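Local coordinates for ABC transporter, periplasmic substrate-binding protein (Thermotoga maritima, PDB 2HPG), which probably captures a solute in the periplasm as the extracytoplasmic binding component of a tripartite ATP-independent (TRAP) transport system, at residues A[200-204]-A[205-209]. Numbering follows the deposited sequence.
Sequences AELTY and ANVYN
T203 caps helix 204-209, its side chain meeting N206 N and its carbonyl V207 N. Its OG1 accepts a nearly straight hydrogen bond from N206 N at 3.1 Å, the N-H...O angle being 164°. A chi1 of 66°, which sets OG1 between the backbone N and the carbonyl carbon, turns the hydroxyl over the start of the helix, while CG2 stays beside the backbone N. T203 O accepts from V207 N at 3.1 Å, and one residue on, Y204 O receives Y208 N at 2.8 Å, the first two i to i+4 bonds. T203 is thus a classical N-cap, placed where strand 199-202, hydrogen-bonded to strand 130-146 in the mixed sheet of this solute-binding fold, passes directly into the helix. Replacing T203 with a valine would probably leave the backbone N-H of N206 without its capping acceptor and the first turn less firmly fixed. E269, from helix 243-278, extends the capping by accepting from the backbone amides of Y204 and A205.

On the inside of the bend the contact is apolar: L202 lays its CB against V207 CG2 at 3.9 Å, the two side chains meeting at a slant, and L202 CD1 reaches N206 CB at 4.1 Å. With CG1 of V207 anti to the backbone N (chi1 171°), CG2 is the branch turned back to the strand, where it also lies 3.3 Å from T203 O. The ring of Y204 leads away from this turn, and its OH hydrogen-bonds to E221 of strand 218-234.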
loop_
_atom_site.group_PDB
_atom_site.type_symbol
_atom_site.label_atom_id
_atom_site.label_comp_id
_atom_site.label_asym_id
_atom_site.label_seq_id
_atom_site.Cartn_x
_atom_site.Cartn_y
_atom_site.Cartn_z
ATOM N N ALA A 200 -0.301 4.151 16.867
ATOM C CA ALA A 200 -0.147 3.507 15.571
ATOM C C ALA A 200 -0.193 4.582 14.495
ATOM O O ALA A 200 -0.199 5.774 14.785
ATOM C CB ALA A 200 -1.260 2.472 15.344
ATOM N N GLU A 201 -0.181 4.161 13.237
ATOM C CA GLU A 201 -0.279 5.087 12.139
ATOM C C GLU A 201 -1.035 4.340 11.060
ATOM O O GLU A 201 -0.623 3.261 10.653
ATOM C CB GLU A 201 1.117 5.565 11.713
ATOM C CG GLU A 201 2.109 4.503 11.376
ATOM C CD GLU A 201 2.029 4.003 9.952
ATOM O OE1 GLU A 201 2.390 2.837 9.714
ATOM O OE2 GLU A 201 1.601 4.758 9.074
ATOM N N LEU A 202 -2.208 4.848 10.701
ATOM C CA LEU A 202 -3.216 4.062 9.990
ATOM C C LEU A 202 -4.116 4.976 9.172
ATOM O O LEU A 202 -4.052 6.185 9.286
ATOM C CB LEU A 202 -4.091 3.291 10.998
ATOM C CG LEU A 202 -3.437 2.176 11.824
ATOM C CD1 LEU A 202 -4.397 1.675 12.919
ATOM C CD2 LEU A 202 -2.958 0.987 10.982
ATOM N N THR A 203 -4.970 4.378 8.344
ATOM C CA THR A 203 -6.049 5.094 7.696
ATOM C C THR A 203 -7.258 5.173 8.637
ATOM O O THR A 203 -7.315 4.449 9.614
ATOM C CB THR A 203 -6.498 4.336 6.467
ATOM O OG1 THR A 203 -7.075 3.106 6.890
ATOM C CG2 THR A 203 -5.297 4.067 5.549
ATOM N N TYR A 204 -8.217 6.053 8.330
ATOM C CA TYR A 204 -9.421 6.195 9.146
ATOM C C TYR A 204 -10.268 4.909 9.118
ATOM O O TYR A 204 -10.892 4.545 10.112
ATOM C CB TYR A 204 -10.251 7.393 8.658
ATOM C CG TYR A 204 -9.769 8.775 9.124
ATOM C CD1 TYR A 204 -10.071 9.240 10.389
ATOM C CD2 TYR A 204 -9.047 9.621 8.276
ATOM C CE1 TYR A 204 -9.708 10.487 10.791
ATOM C CE2 TYR A 204 -8.660 10.887 8.691
ATOM C CZ TYR A 204 -8.983 11.302 9.958
ATOM O OH TYR A 204 -8.613 12.547 10.440
ATOM N N ALA A 205 -10.308 4.227 7.978
ATOM C CA ALA A 205 -11.004 2.925 7.869
ATOM C C ALA A 205 -10.412 1.901 8.835
ATOM O O ALA A 205 -11.140 1.205 9.532
ATOM C CB ALA A 205 -10.927 2.400 6.432
ATOM N N ASN A 206 -9.083 1.810 8.866
ATOM C CA ASN A 206 -8.394 0.888 9.783
ATOM C C ASN A 206 -8.755 1.229 11.220
ATOM O O ASN A 206 -9.070 0.349 12.031
ATOM C CB ASN A 206 -6.865 1.029 9.686
ATOM C CG ASN A 206 -6.271 0.545 8.369
ATOM O OD1 ASN A 206 -6.845 -0.282 7.654
ATOM N ND2 ASN A 206 -5.100 1.074 8.042
ATOM N N VAL A 207 -8.672 2.514 11.555
ATOM C CA VAL A 207 -8.945 2.958 12.925
ATOM C C VAL A 207 -10.397 2.672 13.282
ATOM O O VAL A 207 -10.689 2.150 14.357
ATOM C CB VAL A 207 -8.657 4.457 13.122
ATOM C CG1 VAL A 207 -9.156 4.933 14.510
ATOM C CG2 VAL A 207 -7.149 4.742 12.941
ATOM N N TYR A 208 -11.318 2.994 12.382
ATOM C CA TYR A 208 -12.733 2.788 12.692
ATOM C C TYR A 208 -13.122 1.295 12.797
ATOM O O TYR A 208 -13.804 0.856 13.754
ATOM C CB TYR A 208 -13.635 3.470 11.663
ATOM C CG TYR A 208 -15.112 3.391 12.076
ATOM C CD1 TYR A 208 -15.622 4.253 13.020
ATOM C CD2 TYR A 208 -15.968 2.440 11.516
ATOM C CE1 TYR A 208 -16.965 4.178 13.422
ATOM C CE2 TYR A 208 -17.307 2.349 11.903
ATOM C CZ TYR A 208 -17.794 3.234 12.860
ATOM O OH TYR A 208 -19.132 3.194 13.275
ATOM N N ASN A 209 -12.756 0.528 11.784
ATOM C CA ASN A 209 -13.109 -0.894 11.737
ATOM C C ASN A 209 -12.425 -1.690 12.855
ATOM O O ASN A 209 -12.945 -2.693 13.296
ATOM C CB ASN A 209 -12.776 -1.484 10.370
ATOM C CG ASN A 209 -13.694 -0.963 9.272
ATOM O OD1 ASN A 209 -14.877 -0.708 9.504
ATOM N ND2 ASN A 209 -13.162 -0.827 8.070
#